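Local atomic coordinates of integral membrane indolylacetylinositol arabinosyltransferase EmbB (Mycolicibacterium smegmatis MC2 155, PDB entry 7BVC), a protein that probably polymerises arabinose into the arabinan of cell-wall arabinogalactan, acting as an integral membrane arabinosyltransferase that also binds the drug ethambutol. Residues 767-772 with 837-842; 772-777 with 810-815; 829-834 with 939-944; 866-871 with 914-919; 881-886 with 943-948. All blocks are in the same frame, centred on the assembly; numbering follows the deposited sequence.

Contact 1: residues 767-772 with 837-842; sequences QGFSPD and SRLSSA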
# COMPACT_ATOMS: atom_id res chain seq x y z
N GLN B 767 -40.37 16.56 -20.26
CA GLN B 767 -40.76 15.17 -20.48
C GLN B 767 -40.73 14.35 -19.20
O GLN B 767 -41.75 13.83 -18.75
CB GLN B 767 -39.87 14.55 -21.56
CG GLN B 767 -40.37 13.21 -22.07
CD GLN B 767 -41.83 13.25 -22.48
OE1 GLN B 767 -42.22 14.03 -23.34
NE2 GLN B 767 -42.64 12.41 -21.86
N GLY B 768 -39.55 14.21 -18.59
CA GLY B 768 -39.42 13.34 -17.44
C GLY B 768 -38.77 13.99 -16.24
O GLY B 768 -37.99 13.35 -15.53
N PHE B 769 -39.08 15.26 -15.99
CA PHE B 769 -38.50 16.01 -14.89
C PHE B 769 -39.56 16.29 -13.83
O PHE B 769 -40.70 16.63 -14.16
CB PHE B 769 -37.89 17.32 -15.38
CG PHE B 769 -36.51 17.17 -15.96
CD1 PHE B 769 -36.33 16.72 -17.25
CD2 PHE B 769 -35.39 17.48 -15.21
CE1 PHE B 769 -35.07 16.57 -17.78
CE2 PHE B 769 -34.13 17.34 -15.74
CZ PHE B 769 -33.96 16.89 -17.03
N SER B 770 -39.17 16.15 -12.57
CA SER B 770 -40.04 16.40 -11.43
C SER B 770 -39.31 17.29 -10.43
O SER B 770 -38.09 17.22 -10.31
CB SER B 770 -40.46 15.09 -10.76
OG SER B 770 -39.37 14.47 -10.12
N PRO B 771 -40.05 18.13 -9.70
CA PRO B 771 -39.37 19.03 -8.74
C PRO B 771 -38.63 18.28 -7.65
O PRO B 771 -37.46 18.59 -7.38
CB PRO B 771 -40.53 19.87 -8.18
CG PRO B 771 -41.78 19.13 -8.54
CD PRO B 771 -41.49 18.41 -9.81
N ASP B 772 -39.26 17.31 -7.00
CA ASP B 772 -38.60 16.49 -5.99
C ASP B 772 -38.10 15.18 -6.61
O ASP B 772 -38.52 14.09 -6.25
CB ASP B 772 -39.53 16.24 -4.81
CG ASP B 772 -40.92 15.84 -5.25
OD1 ASP B 772 -41.16 15.73 -6.47
OD2 ASP B 772 -41.78 15.64 -4.36
N SER B 837 -35.56 11.73 -20.52
CA SER B 837 -35.98 13.02 -19.99
C SER B 837 -35.39 14.15 -20.82
O SER B 837 -34.24 14.08 -21.27
CB SER B 837 -35.54 13.16 -18.53
OG SER B 837 -36.39 12.42 -17.67
N ARG B 838 -36.19 15.19 -21.03
CA ARG B 838 -35.76 16.39 -21.72
C ARG B 838 -36.26 17.61 -20.97
O ARG B 838 -37.21 17.53 -20.19
CB ARG B 838 -36.25 16.42 -23.18
CG ARG B 838 -35.44 15.58 -24.14
CD ARG B 838 -36.02 14.18 -24.26
NE ARG B 838 -35.26 13.35 -25.19
CZ ARG B 838 -35.67 13.06 -26.42
NH1 ARG B 838 -36.83 13.52 -26.87
NH2 ARG B 838 -34.92 12.29 -27.20
N LEU B 839 -35.62 18.75 -21.23
CA LEU B 839 -35.98 20.00 -20.57
C LEU B 839 -35.34 21.14 -21.34
O LEU B 839 -34.18 21.06 -21.74
CB LEU B 839 -35.53 20.01 -19.11
CG LEU B 839 -35.82 21.24 -18.24
CD1 LEU B 839 -36.18 20.82 -16.83
CD2 LEU B 839 -34.62 22.16 -18.21
N SER B 840 -36.11 22.21 -21.54
CA SER B 840 -35.61 23.41 -22.19
C SER B 840 -36.26 24.60 -21.51
O SER B 840 -37.45 24.87 -21.72
CB SER B 840 -35.92 23.40 -23.69
OG SER B 840 -35.20 22.37 -24.34
N SER B 841 -35.49 25.32 -20.69
CA SER B 841 -36.05 26.38 -19.87
C SER B 841 -36.48 27.56 -20.73
O SER B 841 -36.33 27.57 -21.95
CB SER B 841 -35.03 26.82 -18.82
OG SER B 841 -34.73 25.77 -17.92
N ALA B 842 -37.04 28.57 -20.07
CA ALA B 842 -37.37 29.81 -20.74
C ALA B 842 -36.09 30.59 -21.06
O ALA B 842 -34.98 30.20 -20.68
CB ALA B 842 -38.31 30.65 -19.89
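The F769 ring carries this contact, laid against the start of strand 837-845. L839 covers one face: its CD1 sits 3.9 Å from the centroid of the F769 ring, 19° off the normal, a CH-pi contact shifted toward the rim, while L839 CB closes on F769 CE1 at 3.7 Å. The two side chains cross at about a right angle. Obliquely to the ring come S837 CB, 3.5 Å from F769 CE1, and the carbonyl of R838, whose O lies 3.2 Å from F769 CD1.

That same carbonyl takes a weak hydrogen bond from the loop, Q767 N to R838 O at 3.3 Å. A firmer tie runs the other way, S837 OG donating a hydrogen bond to G768 O at 2.8 Å from above the carbonyl plane, off the lone pairs. S837 OG stands beside its own backbone N (chi1 -77°), and G768, having no side chain, lets it come this close.

Further out, S837 and L839 pair by backbone with D936 and A934 of strand 929-936, and F769 also touches A934. S770 makes a backbone hydrogen bond with G827, so the irregular 767-772 loop spans from strand 826-827 to strand 837-845, the outermost strands within this chain of two different four-stranded antiparallel sheets.

Contact 2: residues 772-777 with 810-815; sequences DGVPDR and STVPLP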
# COMPACT_ATOMS: atom_id res chain seq x y z
N ASP B 772 -39.26 17.31 -7.00
CA ASP B 772 -38.60 16.49 -5.99
C ASP B 772 -38.10 15.18 -6.61
O ASP B 772 -38.52 14.09 -6.25
CB ASP B 772 -39.53 16.24 -4.81
CG ASP B 772 -40.92 15.84 -5.25
OD1 ASP B 772 -41.16 15.73 -6.47
OD2 ASP B 772 -41.78 15.64 -4.36
N GLY B 773 -37.18 15.33 -7.56
CA GLY B 773 -36.60 14.19 -8.24
C GLY B 773 -35.14 13.99 -7.87
O GLY B 773 -34.31 13.70 -8.73
N VAL B 774 -34.83 14.15 -6.59
CA VAL B 774 -33.46 14.04 -6.09
C VAL B 774 -33.44 12.94 -5.03
O VAL B 774 -34.45 12.73 -4.34
CB VAL B 774 -32.98 15.38 -5.51
CG1 VAL B 774 -31.48 15.36 -5.26
CG2 VAL B 774 -33.35 16.53 -6.43
N PRO B 775 -32.34 12.20 -4.87
CA PRO B 775 -32.26 11.24 -3.77
C PRO B 775 -32.22 11.93 -2.41
O PRO B 775 -32.32 13.15 -2.32
CB PRO B 775 -30.95 10.49 -4.05
CG PRO B 775 -30.78 10.60 -5.52
CD PRO B 775 -31.30 11.96 -5.88
N ASP B 776 -32.08 11.14 -1.34
CA ASP B 776 -32.25 11.67 0.01
C ASP B 776 -31.03 12.46 0.47
O ASP B 776 -31.13 13.66 0.76
CB ASP B 776 -32.56 10.53 0.98
CG ASP B 776 -33.86 9.83 0.65
OD1 ASP B 776 -34.53 10.23 -0.32
OD2 ASP B 776 -34.23 8.88 1.38
N ARG B 777 -29.87 11.81 0.55
CA ARG B 777 -28.69 12.40 1.16
C ARG B 777 -27.74 12.91 0.07
O ARG B 777 -26.74 12.28 -0.27
CB ARG B 777 -28.00 11.38 2.07
CG ARG B 777 -28.91 10.83 3.16
CD ARG B 777 -29.41 11.93 4.08
NE ARG B 777 -29.73 11.44 5.41
CZ ARG B 777 -30.04 12.22 6.44
NH1 ARG B 777 -30.32 11.68 7.62
NH2 ARG B 777 -30.09 13.53 6.29
N SER B 810 -41.10 21.57 -4.56
CA SER B 810 -40.17 20.52 -4.15
C SER B 810 -39.92 20.59 -2.64
O SER B 810 -40.27 21.55 -1.96
CB SER B 810 -38.86 20.64 -4.92
OG SER B 810 -38.16 21.82 -4.56
N THR B 811 -39.29 19.53 -2.13
CA THR B 811 -38.95 19.42 -0.71
C THR B 811 -37.50 18.97 -0.53
O THR B 811 -37.18 18.27 0.44
CB THR B 811 -39.89 18.47 0.02
OG1 THR B 811 -39.85 17.18 -0.61
CG2 THR B 811 -41.32 19.00 -0.01
N VAL B 812 -36.63 19.34 -1.45
CA VAL B 812 -35.22 18.94 -1.39
C VAL B 812 -34.41 20.04 -0.72
O VAL B 812 -34.63 21.23 -1.00
CB VAL B 812 -34.67 18.62 -2.79
CG1 VAL B 812 -35.36 17.39 -3.36
CG2 VAL B 812 -34.84 19.80 -3.73
N PRO B 813 -33.49 19.70 0.18
CA PRO B 813 -32.64 20.73 0.79
C PRO B 813 -31.63 21.27 -0.21
O PRO B 813 -30.95 20.50 -0.90
CB PRO B 813 -31.95 19.99 1.95
CG PRO B 813 -32.72 18.71 2.12
CD PRO B 813 -33.26 18.38 0.77
N LEU B 814 -31.53 22.60 -0.29
CA LEU B 814 -30.68 23.23 -1.29
C LEU B 814 -29.33 23.62 -0.70
O LEU B 814 -29.24 23.97 0.48
CB LEU B 814 -31.37 24.47 -1.87
CG LEU B 814 -32.39 24.20 -2.98
CD1 LEU B 814 -33.01 25.50 -3.47
CD2 LEU B 814 -31.74 23.45 -4.12
N PRO B 815 -28.27 23.58 -1.51
CA PRO B 815 -26.93 23.88 -0.99
C PRO B 815 -26.57 25.35 -1.02
O PRO B 815 -27.36 26.19 -1.47
CB PRO B 815 -26.02 23.07 -1.92
CG PRO B 815 -26.75 23.08 -3.22
CD PRO B 815 -28.22 23.05 -2.89
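This is a small apolar touch between two irregular pieces of one long excursion, the chain that runs from strand 737-739 to strand 826-827, and it sits near the surface of the C-terminal domain. Neither piece is helix or strand, and van der Waals contact alone joins them.

The heart of it is a pair of valines whose CB atoms point at each other's segment. V812 CG1 reaches V774 CG2 at 3.8 Å and comes equally near V774 CB, so one methyl leans on the branch point of the other residue rather than tip to tip, and the side chains cross at about a right angle. V812 CG1 is set anti to its carbonyl carbon (chi1 -65°). On V774, CG1 lies anti to the backbone N (chi1 -168°), which leaves CG2 to meet V812 and turns CG1 toward the indole of W944.

D772 is the looser end. Its N is 3.9 Å from S810 CB, and its CB is 4.3 Å from T811 OG1; its CA faces V812 CG1 at a similar distance.

Beyond the pair, P775 also rests on W944, P815 touches A780 and W913, and R777 NH2 makes a hydrogen bond to R798 O. The arrangement is that of a long strandless connection folded back on itself within the C-terminal domain, whose family belongs to the galactose-binding-like clan and which here contains two four-stranded antiparallel sheets.

Contact 3: residues 829-834 with 939-944; sequences YSTEAQ and LSQGDW. With CA (calcium ion), chain K.
A calcium-binding loop is packed here against the connection between strands 826-827 and 837-845; within it S940 to D943 make a type I beta turn. The metal is held from this segment by D943 O at 2.7 Å, with D936 OD2 and S938 O completing the protein ligands.

The aromatic part is an edge-to-face pair. Y829 turns its edge to the face of W944, the centroids of its ring and the five-membered ring being 5.3 Å apart with planes at 70°. Y829 CB also lies over that indole face, close to its rim, and packs on W944 CB at 3.8 Å. V774 and P775 touch the indole too.

Amide and carbonyl contacts come next. Q941 O meets the edge of the Y829 ring, near its plane, 3.6 Å from CE1. The Q941 chain is extended beyond CG and its amide plane runs nearly parallel to that ring, 3° apart; NE2 of Q941 ends 3.7 Å from T831 CG2.

At the other end L939 and S940 also pack on another protein chain of the assembly. Q834 folds back at chi2, its CB 3.9 Å from L939 CD2, and its CG rests on L939 O at 3.1 Å.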
# COMPACT_ATOMS: atom_id res chain seq x y z
N TYR B 829 -34.28 11.76 -11.35
CA TYR B 829 -34.27 10.52 -10.58
C TYR B 829 -35.68 10.05 -10.27
O TYR B 829 -36.57 10.85 -9.97
CB TYR B 829 -33.48 10.72 -9.29
CG TYR B 829 -33.42 9.51 -8.39
CD1 TYR B 829 -32.51 8.48 -8.62
CD2 TYR B 829 -34.26 9.39 -7.29
CE1 TYR B 829 -32.45 7.38 -7.79
CE2 TYR B 829 -34.21 8.29 -6.46
CZ TYR B 829 -33.30 7.29 -6.72
OH TYR B 829 -33.25 6.19 -5.89
N SER B 830 -35.88 8.74 -10.33
CA SER B 830 -37.18 8.12 -10.07
C SER B 830 -36.94 6.71 -9.56
O SER B 830 -35.86 6.14 -9.75
CB SER B 830 -38.05 8.11 -11.33
OG SER B 830 -39.12 7.19 -11.19
N THR B 831 -37.95 6.16 -8.89
CA THR B 831 -37.83 4.87 -8.22
C THR B 831 -38.88 3.87 -8.71
O THR B 831 -38.90 2.72 -8.26
CB THR B 831 -37.91 5.07 -6.71
OG1 THR B 831 -37.02 6.12 -6.32
CG2 THR B 831 -37.49 3.82 -5.95
N GLU B 832 -39.72 4.27 -9.66
CA GLU B 832 -40.80 3.40 -10.12
C GLU B 832 -40.66 3.01 -11.58
O GLU B 832 -40.94 1.85 -11.93
CB GLU B 832 -42.16 4.08 -9.87
CG GLU B 832 -42.42 5.33 -10.68
CD GLU B 832 -41.90 6.58 -10.01
OE1 GLU B 832 -41.11 6.46 -9.05
OE2 GLU B 832 -42.25 7.69 -10.45
N ALA B 833 -40.25 3.92 -12.45
CA ALA B 833 -40.19 3.63 -13.88
C ALA B 833 -39.23 4.59 -14.55
O ALA B 833 -39.36 5.81 -14.40
CB ALA B 833 -41.58 3.73 -14.52
N GLN B 834 -38.27 4.04 -15.30
CA GLN B 834 -37.27 4.85 -15.97
C GLN B 834 -37.81 5.41 -17.28
O GLN B 834 -38.79 4.91 -17.85
CB GLN B 834 -36.00 4.04 -16.21
CG GLN B 834 -35.51 3.33 -14.96
CD GLN B 834 -35.39 4.27 -13.77
OE1 GLN B 834 -34.90 5.39 -13.89
NE2 GLN B 834 -35.85 3.81 -12.61
N LEU B 939 -31.38 4.62 -18.93
CA LEU B 939 -32.45 4.00 -18.17
C LEU B 939 -31.96 3.32 -16.90
O LEU B 939 -32.76 2.65 -16.23
CB LEU B 939 -33.21 2.99 -19.03
CG LEU B 939 -33.99 3.50 -20.24
CD1 LEU B 939 -34.75 2.35 -20.85
CD2 LEU B 939 -34.92 4.63 -19.86
N SER B 940 -30.69 3.45 -16.56
CA SER B 940 -30.22 2.94 -15.28
C SER B 940 -30.75 3.83 -14.16
O SER B 940 -31.05 5.01 -14.35
CB SER B 940 -28.70 2.89 -15.24
OG SER B 940 -28.23 2.75 -13.91
N GLN B 941 -30.87 3.24 -12.97
CA GLN B 941 -31.43 4.00 -11.85
C GLN B 941 -30.40 4.94 -11.24
O GLN B 941 -30.78 5.98 -10.69
CB GLN B 941 -31.97 3.05 -10.78
CG GLN B 941 -32.97 3.69 -9.84
CD GLN B 941 -33.40 2.77 -8.73
OE1 GLN B 941 -32.84 1.69 -8.54
NE2 GLN B 941 -34.41 3.19 -7.98
N GLY B 942 -29.12 4.62 -11.34
CA GLY B 942 -28.08 5.47 -10.80
C GLY B 942 -27.54 6.47 -11.79
O GLY B 942 -26.43 6.98 -11.63
N ASP B 943 -28.31 6.76 -12.84
CA ASP B 943 -27.95 7.75 -13.85
C ASP B 943 -29.07 8.78 -13.94
O ASP B 943 -30.11 8.52 -14.56
CB ASP B 943 -27.68 7.09 -15.20
CG ASP B 943 -26.42 6.25 -15.21
OD1 ASP B 943 -25.50 6.56 -14.43
OD2 ASP B 943 -26.35 5.29 -16.00
N TRP B 944 -28.86 9.93 -13.31
CA TRP B 944 -29.88 10.97 -13.22
C TRP B 944 -29.19 12.32 -13.21
O TRP B 944 -27.97 12.42 -13.09
CB TRP B 944 -30.73 10.79 -11.95
CG TRP B 944 -29.90 10.80 -10.71
CD1 TRP B 944 -29.20 9.75 -10.18
CD2 TRP B 944 -29.66 11.91 -9.84
NE1 TRP B 944 -28.55 10.14 -9.04
CE2 TRP B 944 -28.82 11.47 -8.81
CE3 TRP B 944 -30.08 13.24 -9.84
CZ2 TRP B 944 -28.39 12.30 -7.79
CZ3 TRP B 944 -29.66 14.07 -8.82
CH2 TRP B 944 -28.82 13.60 -7.81
CA CA K . -32.35 7.94 -15.91

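Contact 4: residues 866-871 with 914-919; sequences GTITGE and RNLRYP
The guanidinium of R914 is the one flat group that matters, and it is met at its edge: G866 O and the backbone nitrogens of T867 and I868 all lie near its plane. NH2 does the touching, 3.5 Å from I868 N and 3.7 Å from G866 O; these are packing contacts, and the I868 N-H and NH2 are both donors. R914 NH1 finds T910 O instead, in a weak hydrogen bond, and NH2 too has a bonding partner elsewhere, so the charged end is buried but not abandoned.

The reach comes from a chain extended from CG to NE, starting from the crowded position between backbone N and carbonyl carbon (chi1 48°). I868 slides past it in the opposite direction and offers CG1, 3.8 Å from R914 NH2. Its other branch is looser, I868 CG2 lying 4.3 Å from L916 CD1.

G866 ends strand 860-866 with a positive phi (126°) that glycine tolerates, and the chain turns off there. R914 and L916 pair by backbone with A864 and I862 of that same strand, while T869 makes a backbone hydrogen bond with Q881. I868 and L916 both press on V883 of strand 882-889, which places the contact between the two four-stranded sheets; behind it N915 packs on S1034 and Y1036 of strand 1028-1037.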
# COMPACT_ATOMS: atom_id res chain seq x y z
N GLY B 866 -26.01 15.24 -10.08
CA GLY B 866 -26.29 14.11 -10.95
C GLY B 866 -25.07 13.41 -11.49
O GLY B 866 -24.16 13.05 -10.74
N THR B 867 -25.06 13.18 -12.80
CA THR B 867 -23.96 12.52 -13.51
C THR B 867 -23.56 13.35 -14.73
O THR B 867 -23.37 12.84 -15.84
CB THR B 867 -24.34 11.09 -13.87
OG1 THR B 867 -23.21 10.39 -14.40
CG2 THR B 867 -25.51 11.03 -14.85
N ILE B 868 -23.40 14.66 -14.52
CA ILE B 868 -23.16 15.59 -15.61
C ILE B 868 -21.86 15.24 -16.33
O ILE B 868 -20.93 14.67 -15.74
CB ILE B 868 -23.12 17.03 -15.06
CG1 ILE B 868 -24.32 17.28 -14.15
CG2 ILE B 868 -23.13 18.04 -16.19
CD1 ILE B 868 -25.63 17.12 -14.82
N THR B 869 -21.79 15.59 -17.61
CA THR B 869 -20.55 15.53 -18.38
C THR B 869 -20.03 16.94 -18.60
O THR B 869 -20.80 17.88 -18.79
CB THR B 869 -20.77 14.82 -19.73
OG1 THR B 869 -19.51 14.68 -20.40
CG2 THR B 869 -21.74 15.58 -20.61
N GLY B 870 -18.71 17.09 -18.55
CA GLY B 870 -18.13 18.41 -18.67
C GLY B 870 -16.62 18.35 -18.72
O GLY B 870 -16.02 17.27 -18.69
N GLU B 871 -16.01 19.53 -18.78
CA GLU B 871 -14.58 19.68 -18.95
C GLU B 871 -13.91 19.95 -17.61
O GLU B 871 -14.30 20.89 -16.91
CB GLU B 871 -14.27 20.81 -19.94
CG GLU B 871 -12.89 20.75 -20.56
CD GLU B 871 -12.60 21.94 -21.45
OE1 GLU B 871 -11.80 21.80 -22.40
OE2 GLU B 871 -13.18 23.02 -21.21
N ARG B 914 -22.92 20.77 -7.10
CA ARG B 914 -21.73 21.51 -7.51
C ARG B 914 -22.14 22.64 -8.44
O ARG B 914 -23.32 22.84 -8.74
CB ARG B 914 -20.72 20.58 -8.19
CG ARG B 914 -21.32 19.69 -9.25
CD ARG B 914 -20.32 18.66 -9.73
NE ARG B 914 -20.87 17.80 -10.77
CZ ARG B 914 -21.54 16.67 -10.52
NH1 ARG B 914 -21.73 16.28 -9.27
NH2 ARG B 914 -22.00 15.94 -11.52
N ASN B 915 -21.14 23.38 -8.90
CA ASN B 915 -21.33 24.53 -9.78
C ASN B 915 -20.77 24.22 -11.16
O ASN B 915 -19.62 23.77 -11.28
CB ASN B 915 -20.65 25.77 -9.20
CG ASN B 915 -21.47 26.44 -8.12
OD1 ASN B 915 -22.69 26.45 -8.17
ND2 ASN B 915 -20.79 27.01 -7.13
N LEU B 916 -21.58 24.46 -12.19
CA LEU B 916 -21.16 24.35 -13.57
C LEU B 916 -20.83 25.75 -14.06
O LEU B 916 -21.65 26.66 -13.94
CB LEU B 916 -22.26 23.74 -14.44
CG LEU B 916 -23.12 22.61 -13.87
CD1 LEU B 916 -24.07 22.08 -14.94
CD2 LEU B 916 -22.29 21.49 -13.29
N ARG B 917 -19.63 25.91 -14.62
CA ARG B 917 -19.10 27.21 -15.00
C ARG B 917 -19.24 27.43 -16.50
O ARG B 917 -19.01 26.51 -17.29
CB ARG B 917 -17.62 27.34 -14.61
CG ARG B 917 -17.35 27.47 -13.12
CD ARG B 917 -17.23 26.10 -12.46
NE ARG B 917 -16.93 26.20 -11.04
CZ ARG B 917 -15.73 25.97 -10.51
NH1 ARG B 917 -14.72 25.62 -11.30
NH2 ARG B 917 -15.55 26.08 -9.21
N TYR B 918 -19.60 28.65 -16.89
CA TYR B 918 -19.63 29.06 -18.29
C TYR B 918 -19.01 30.44 -18.36
O TYR B 918 -19.65 31.44 -17.98
CB TYR B 918 -21.06 29.07 -18.84
CG TYR B 918 -21.81 27.77 -18.63
CD1 TYR B 918 -21.51 26.65 -19.38
CD2 TYR B 918 -22.82 27.68 -17.69
CE1 TYR B 918 -22.19 25.46 -19.20
CE2 TYR B 918 -23.51 26.50 -17.50
CZ TYR B 918 -23.19 25.40 -18.26
OH TYR B 918 -23.87 24.22 -18.07
N PRO B 919 -17.76 30.55 -18.79
CA PRO B 919 -17.13 31.87 -18.90
C PRO B 919 -17.84 32.72 -19.94
O PRO B 919 -18.25 32.23 -20.99
CB PRO B 919 -15.69 31.55 -19.31
CG PRO B 919 -15.77 30.20 -19.94
CD PRO B 919 -16.85 29.47 -19.21

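Contact 5: residues 881-886 with 943-948; sequences QTVDLE and DWIAVT. With CA (calcium ion), chain K.
V883 and V947 make the tight part, together with I945 and the CB of Q881. V947 CG1 wedges against both methyls of V883, 3.7 Å from CG2 and 3.9 Å from CG1, the two side chains sliding past each other in opposite directions. V947 CG1 gets there by lying anti to its own carbonyl carbon (chi1 -67°). Two residues earlier on the same face, I945 packs as firmly: its CG2 sits 3.6 Å from Q881 CB. The longer branch of I945 starts in the crowded position between backbone N and carbonyl carbon (chi1 58°) and runs out extended, so that CD1 ends 4.1 Å from T882 O and rather loosely, at 4.4 Å, from V883 CG2.

Strands 882-886 and 945-947 belong to different sheets and run 8.7 Å apart, 27° from parallel, joined through side chains as the facing layers of a beta sandwich are. V883 also meets L916 on this inner side, and I945 reaches T828 and D936.

The looser side is polar and partly exposed: the amide end of Q881, T882 and D943. Q881 bends at chi2 and its OE1 takes a hydrogen bond from L937 N. The CB of T882 points away from strand 945-947, and its OG1 makes a weak hydrogen bond to E935 O. The D943 carboxylate makes no close approach to strand 882-886; through its backbone carbonyl D943 is a calcium ligand.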
# COMPACT_ATOMS: atom_id res chain seq x y z
N GLN B 881 -24.68 12.17 -18.68
CA GLN B 881 -25.81 12.93 -19.20
C GLN B 881 -25.45 14.41 -19.30
O GLN B 881 -24.48 14.88 -18.70
CB GLN B 881 -27.04 12.72 -18.33
CG GLN B 881 -27.30 11.26 -17.99
CD GLN B 881 -27.21 10.36 -19.20
OE1 GLN B 881 -27.81 10.63 -20.24
NE2 GLN B 881 -26.45 9.28 -19.08
N THR B 882 -26.23 15.15 -20.08
CA THR B 882 -25.80 16.47 -20.53
C THR B 882 -26.64 17.58 -19.91
O THR B 882 -27.86 17.45 -19.78
CB THR B 882 -25.87 16.58 -22.06
OG1 THR B 882 -27.22 16.44 -22.49
CG2 THR B 882 -25.02 15.50 -22.70
N VAL B 883 -25.96 18.66 -19.53
CA VAL B 883 -26.59 19.93 -19.20
C VAL B 883 -25.75 21.02 -19.87
O VAL B 883 -24.56 21.16 -19.55
CB VAL B 883 -26.68 20.18 -17.68
CG1 VAL B 883 -27.21 21.58 -17.41
CG2 VAL B 883 -27.57 19.14 -17.03
N ASP B 884 -26.36 21.77 -20.78
CA ASP B 884 -25.63 22.77 -21.54
C ASP B 884 -26.30 24.13 -21.43
O ASP B 884 -27.20 24.32 -20.61
CB ASP B 884 -25.52 22.35 -23.01
CG ASP B 884 -24.43 21.31 -23.24
OD1 ASP B 884 -23.65 21.06 -22.30
OD2 ASP B 884 -24.36 20.76 -24.35
N LEU B 885 -25.85 25.09 -22.23
CA LEU B 885 -26.33 26.47 -22.12
C LEU B 885 -26.47 27.04 -23.52
O LEU B 885 -25.47 27.26 -24.20
CB LEU B 885 -25.36 27.30 -21.29
CG LEU B 885 -25.95 28.58 -20.69
CD1 LEU B 885 -26.66 28.25 -19.40
CD2 LEU B 885 -24.88 29.63 -20.48
N GLU B 886 -27.70 27.29 -23.94
CA GLU B 886 -27.96 27.90 -25.24
C GLU B 886 -28.11 29.40 -25.09
O GLU B 886 -28.75 29.89 -24.16
CB GLU B 886 -29.21 27.31 -25.87
CG GLU B 886 -28.96 26.05 -26.68
CD GLU B 886 -29.88 25.93 -27.87
OE1 GLU B 886 -30.80 26.77 -28.00
OE2 GLU B 886 -29.69 25.00 -28.68
N ASP B 943 -28.31 6.76 -12.84
CA ASP B 943 -27.95 7.75 -13.85
C ASP B 943 -29.07 8.78 -13.94
O ASP B 943 -30.11 8.52 -14.56
CB ASP B 943 -27.68 7.09 -15.20
CG ASP B 943 -26.42 6.25 -15.21
OD1 ASP B 943 -25.50 6.56 -14.43
OD2 ASP B 943 -26.35 5.29 -16.00
N TRP B 944 -28.86 9.93 -13.31
CA TRP B 944 -29.88 10.97 -13.22
C TRP B 944 -29.19 12.32 -13.21
O TRP B 944 -27.97 12.42 -13.09
CB TRP B 944 -30.73 10.79 -11.95
CG TRP B 944 -29.90 10.80 -10.71
CD1 TRP B 944 -29.20 9.75 -10.18
CD2 TRP B 944 -29.66 11.91 -9.84
NE1 TRP B 944 -28.55 10.14 -9.04
CE2 TRP B 944 -28.82 11.47 -8.81
CE3 TRP B 944 -30.08 13.24 -9.84
CZ2 TRP B 944 -28.39 12.30 -7.79
CZ3 TRP B 944 -29.66 14.07 -8.82
CH2 TRP B 944 -28.82 13.60 -7.81
N ILE B 945 -29.99 13.38 -13.36
CA ILE B 945 -29.50 14.76 -13.31
C ILE B 945 -30.51 15.61 -12.55
O ILE B 945 -31.62 15.19 -12.24
CB ILE B 945 -29.25 15.35 -14.72
CG1 ILE B 945 -30.53 15.32 -15.55
CG2 ILE B 945 -28.13 14.60 -15.43
CD1 ILE B 945 -30.30 15.65 -17.01
N ALA B 946 -30.09 16.84 -12.25
CA ALA B 946 -30.90 17.82 -11.55
C ALA B 946 -30.26 19.19 -11.73
O ALA B 946 -29.03 19.30 -11.66
CB ALA B 946 -31.03 17.49 -10.06
N VAL B 947 -31.07 20.21 -11.97
CA VAL B 947 -30.58 21.52 -12.37
C VAL B 947 -31.25 22.60 -11.54
O VAL B 947 -32.03 22.33 -10.62
CB VAL B 947 -30.78 21.78 -13.88
CG1 VAL B 947 -29.91 20.86 -14.70
CG2 VAL B 947 -32.24 21.62 -14.26
N THR B 948 -30.94 23.85 -11.87
CA THR B 948 -31.49 25.03 -11.23
C THR B 948 -31.26 26.22 -12.16
O THR B 948 -30.39 26.15 -13.04
CB THR B 948 -30.82 25.28 -9.86
OG1 THR B 948 -31.67 26.10 -9.05
CG2 THR B 948 -29.51 26.01 -10.04
CA CA K . -32.35 7.94 -15.91

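How the contacts relate
All five contacts lie in the C-terminal domain, to the same side of the middle of the chain. Contacts 4 and 5 are nearest, centres about 8 Å apart, both between the two four-stranded sheets; contact 1 lies about 10 Å from contact 5 (centre to centre) and meets it where F769 touches I945. Contacts 1 and 2 share D772 and come first along the chain, contact 2 falling within the span between contact 1's segments. Contacts 3 and 5 share D943, a calcium ligand, and the neighbouring W944, on which P775 of contact 2 packs. Contact 4 lies between contact 3's ends and alternates with contact 5, so sequence-distant pieces gather around one metal-bearing sandwich.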